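Local coordinates for protein photosystem I subunit O (Chlorella ohadii, PDB 6ZZX) that binds chlorophyll a and beta-carotene as a small membrane subunit of photosystem I and so probably contributes to light harvesting, at residues 13-18 with 71-76. Numbering follows the deposited sequence.
Sequences GFLGWF and LALTLG. With CLA (chlorophyll a), chain B.
A helix-helix packing contact without a hydrogen bond across it, made by leucine side chains against each other and against backbone, joins the short helix 14-23 to the long helix 57-82, predicted to span the membrane, in the buried middle of the chain. Locally the two axes run roughly antiparallel, at 149°, and approach to 8.5 Å. L15 carries the interface. Its CB points at the other helix, and with CG anti to its own carbonyl carbon (chi1 -45°) the two methyls rest side by side on the backbone of helix 57-82. CD1 lies against the L73 backbone, 3.2 Å from L73 O, while CD2 drops onto G76, 3.3 Å from G76 CA and equally near A72 O. That seat exists because residue 76 is a glycine: a CB there would run straight into L15 CD2. The carbonyl of A72 is already used within its own helix, accepting the G76 N-H, so L15 merely packs against it.

L73 answers from its own helix. Its CB does not aim at helix 14-23, but the branch reaches across, placing CD2 alongside L15 CB at 3.4 Å and beside the backbone N of G16 at 3.6 Å.

Chlorophyll a lies against the G76 face of helix 57-82 and reaches L15 as well. G76 CA sits 3.3 Å from ring nitrogen NC. L15 CD2 touches methyl CMC at 3.5 Å. L71 CD1 meets the vinyl carbon CBB, while L75 CB lies over the ring carrying C3B. An alanine in place of L15 would remove CG and both methyls, and would probably loosen the helix pair and the chlorophyll's CMC edge together. Beta-carotenes touch F14 and F18 on one helix and L71 and T74 on the other. Leucine packed on a helix glycine, with that glycine lying against a chlorin ring, makes this a pigment pocket within the PsaO transmembrane domain.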
loop_
_atom_site.group_PDB
_atom_site.type_symbol
_atom_site.label_atom_id
_atom_site.label_comp_id
_atom_site.label_asym_id
_atom_site.label_seq_id
_atom_site.Cartn_x
_atom_site.Cartn_y
_atom_site.Cartn_z
ATOM N N GLY N 13 48.396 48.673 -27.410
ATOM C CA GLY N 13 49.502 48.240 -26.577
ATOM C C GLY N 13 49.521 48.920 -25.226
ATOM O O GLY N 13 50.242 48.475 -24.323
ATOM N N PHE N 14 48.731 49.990 -25.076
ATOM C CA PHE N 14 48.664 50.718 -23.816
ATOM C C PHE N 14 48.244 49.811 -22.673
ATOM O O PHE N 14 48.605 50.072 -21.528
ATOM C CB PHE N 14 47.701 51.898 -23.940
ATOM C CG PHE N 14 48.175 52.977 -24.874
ATOM C CD1 PHE N 14 49.506 53.055 -25.256
ATOM C CD2 PHE N 14 47.286 53.915 -25.374
ATOM C CE1 PHE N 14 49.938 54.049 -26.115
ATOM C CE2 PHE N 14 47.712 54.908 -26.232
ATOM C CZ PHE N 14 49.039 54.976 -26.603
ATOM N N LEU N 15 47.506 48.741 -22.960
ATOM C CA LEU N 15 47.089 47.798 -21.930
ATOM C C LEU N 15 48.297 47.313 -21.146
ATOM O O LEU N 15 48.474 47.650 -19.968
ATOM C CB LEU N 15 46.387 46.591 -22.549
ATOM C CG LEU N 15 45.342 46.833 -23.629
ATOM C CD1 LEU N 15 45.095 45.570 -24.442
ATOM C CD2 LEU N 15 44.090 47.281 -22.974
ATOM N N GLY N 16 49.135 46.522 -21.817
ATOM C CA GLY N 16 50.333 45.962 -21.230
ATOM C C GLY N 16 51.453 46.953 -21.003
ATOM O O GLY N 16 52.376 46.639 -20.243
ATOM N N TRP N 17 51.409 48.125 -21.636
ATOM C CA TRP N 17 52.453 49.120 -21.437
ATOM C C TRP N 17 52.044 50.200 -20.444
ATOM O O TRP N 17 52.822 51.124 -20.189
ATOM C CB TRP N 17 52.859 49.732 -22.779
ATOM C CG TRP N 17 53.988 48.973 -23.425
ATOM C CD1 TRP N 17 55.250 49.432 -23.666
ATOM C CD2 TRP N 17 53.968 47.609 -23.869
ATOM N NE1 TRP N 17 56.010 48.448 -24.250
ATOM C CE2 TRP N 17 55.247 47.318 -24.384
ATOM C CE3 TRP N 17 52.991 46.608 -23.892
ATOM C CZ2 TRP N 17 55.574 46.071 -24.914
ATOM C CZ3 TRP N 17 53.319 45.370 -24.417
ATOM C CH2 TRP N 17 54.599 45.112 -24.921
ATOM N N PHE N 18 50.846 50.092 -19.879
ATOM C CA PHE N 18 50.315 51.007 -18.887
ATOM C C PHE N 18 50.012 50.308 -17.579
ATOM O O PHE N 18 50.096 50.942 -16.527
ATOM C CB PHE N 18 49.038 51.689 -19.405
ATOM C CG PHE N 18 49.295 52.930 -20.219
ATOM C CD1 PHE N 18 50.172 52.905 -21.291
ATOM C CD2 PHE N 18 48.659 54.121 -19.909
ATOM C CE1 PHE N 18 50.408 54.044 -22.038
ATOM C CE2 PHE N 18 48.891 55.262 -20.653
ATOM C CZ PHE N 18 49.766 55.224 -21.717
ATOM N N LEU N 71 43.188 41.158 -16.939
ATOM C CA LEU N 71 41.938 41.905 -16.865
ATOM C C LEU N 71 42.083 43.256 -17.549
ATOM O O LEU N 71 41.181 43.690 -18.275
ATOM C CB LEU N 71 41.474 42.054 -15.412
ATOM C CG LEU N 71 42.222 42.885 -14.368
ATOM C CD1 LEU N 71 41.745 44.326 -14.369
ATOM C CD2 LEU N 71 42.038 42.272 -12.991
ATOM N N ALA N 72 43.220 43.929 -17.350
ATOM C CA ALA N 72 43.421 45.212 -18.010
ATOM C C ALA N 72 43.461 45.038 -19.523
ATOM O O ALA N 72 42.828 45.807 -20.254
ATOM C CB ALA N 72 44.701 45.874 -17.504
ATOM N N LEU N 73 44.177 44.015 -20.006
ATOM C CA LEU N 73 44.263 43.766 -21.442
ATOM C C LEU N 73 42.889 43.560 -22.062
ATOM O O LEU N 73 42.531 44.249 -23.027
ATOM C CB LEU N 73 45.122 42.524 -21.721
ATOM C CG LEU N 73 46.625 42.393 -21.445
ATOM C CD1 LEU N 73 47.071 40.963 -21.721
ATOM C CD2 LEU N 73 47.450 43.349 -22.287
ATOM N N THR N 74 42.104 42.632 -21.517
ATOM C CA THR N 74 40.786 42.353 -22.076
ATOM C C THR N 74 39.806 43.519 -21.942
ATOM O O THR N 74 39.114 43.848 -22.917
ATOM C CB THR N 74 40.200 41.081 -21.448
ATOM O OG1 THR N 74 38.971 40.747 -22.101
ATOM C CG2 THR N 74 39.953 41.245 -19.960
ATOM N N LEU N 75 39.725 44.161 -20.770
ATOM C CA LEU N 75 38.790 45.267 -20.612
ATOM C C LEU N 75 39.161 46.429 -21.519
ATOM O O LEU N 75 38.283 47.065 -22.116
ATOM C CB LEU N 75 38.733 45.705 -19.149
ATOM C CG LEU N 75 37.946 44.762 -18.233
ATOM C CD1 LEU N 75 38.521 44.752 -16.825
ATOM C CD2 LEU N 75 36.474 45.141 -18.213
ATOM N N GLY N 76 40.456 46.719 -21.647
ATOM C CA GLY N 76 40.867 47.797 -22.518
ATOM C C GLY N 76 40.596 47.484 -23.973
ATOM O O GLY N 76 40.209 48.367 -24.739
HETATM MG MG CLA B . 38.616 50.886 -19.818
HETATM C CHA CLA B . 35.843 52.515 -21.082
HETATM C CHB CLA B . 36.821 49.917 -17.031
HETATM C CHC CLA B . 41.282 49.257 -18.765
HETATM C CHD CLA B . 40.430 51.893 -22.681
HETATM N NA CLA B . 36.542 51.166 -19.110
HETATM C C1A CLA B . 35.588 51.852 -19.745
HETATM C C2A CLA B . 34.299 51.880 -18.968
HETATM C C3A CLA B . 34.651 51.079 -17.704
HETATM C C4A CLA B . 36.078 50.684 -17.938
HETATM C CMA CLA B . 34.230 51.607 -16.338
HETATM C CAA CLA B . 33.206 51.132 -19.724
HETATM C CBA CLA B . 33.699 49.776 -20.220
HETATM C CGA CLA B . 33.132 48.662 -19.373
HETATM O O1A CLA B . 33.612 47.547 -19.477
HETATM O O2A CLA B . 32.126 48.924 -18.554
HETATM N NB CLA B . 38.988 49.754 -18.164
HETATM C C1B CLA B . 38.156 49.481 -17.117
HETATM C C2B CLA B . 38.839 48.679 -16.135
HETATM C C3B CLA B . 40.103 48.498 -16.634
HETATM C C4B CLA B . 40.177 49.189 -17.919
HETATM C CMB CLA B . 38.245 48.174 -14.845
HETATM C CAB CLA B . 41.246 47.757 -16.048
HETATM C CBB CLA B . 41.539 47.777 -14.566
HETATM N NC CLA B . 40.521 50.548 -20.644
HETATM C C1C CLA B . 41.497 49.935 -19.988
HETATM C C2C CLA B . 42.806 50.036 -20.674
HETATM C C3C CLA B . 42.541 50.761 -21.805
HETATM C C4C CLA B . 41.115 51.083 -21.772
HETATM C CMC CLA B . 44.118 49.464 -20.204
HETATM C CAC CLA B . 43.547 51.172 -22.860
HETATM C CBC CLA B . 43.267 50.508 -24.191
HETATM N ND CLA B . 38.326 51.911 -21.485
HETATM C C1D CLA B . 39.073 52.269 -22.567
HETATM C C2D CLA B . 38.313 53.069 -23.522
HETATM C C3D CLA B . 37.057 53.154 -22.931
HETATM C C4D CLA B . 37.078 52.462 -21.720
HETATM C CMD CLA B . 38.627 53.711 -24.847
HETATM C CAD CLA B . 35.739 53.712 -23.134
HETATM O OBD CLA B . 35.462 54.588 -23.933
HETATM C CBD CLA B . 34.900 53.319 -21.953
HETATM C CGD CLA B . 34.412 54.561 -21.263
HETATM O O1D CLA B . 33.510 55.218 -21.755
HETATM O O2D CLA B . 34.945 54.962 -20.114
HETATM C CED CLA B . 34.024 55.459 -19.145
HETATM C C1 CLA B . 32.188 48.662 -17.116
HETATM C C2 CLA B . 32.822 47.420 -16.536
HETATM C C3 CLA B . 32.413 46.943 -15.353
HETATM C C4 CLA B . 31.322 47.625 -14.583
HETATM C C5 CLA B . 33.020 45.705 -14.735
HETATM C C6 CLA B . 32.340 45.370 -13.413
HETATM C C7 CLA B . 33.275 45.638 -12.241
HETATM C C8 CLA B . 33.353 44.429 -11.317
HETATM C C9 CLA B . 33.857 43.202 -12.067
HETATM C C10 CLA B . 31.982 44.177 -10.704
#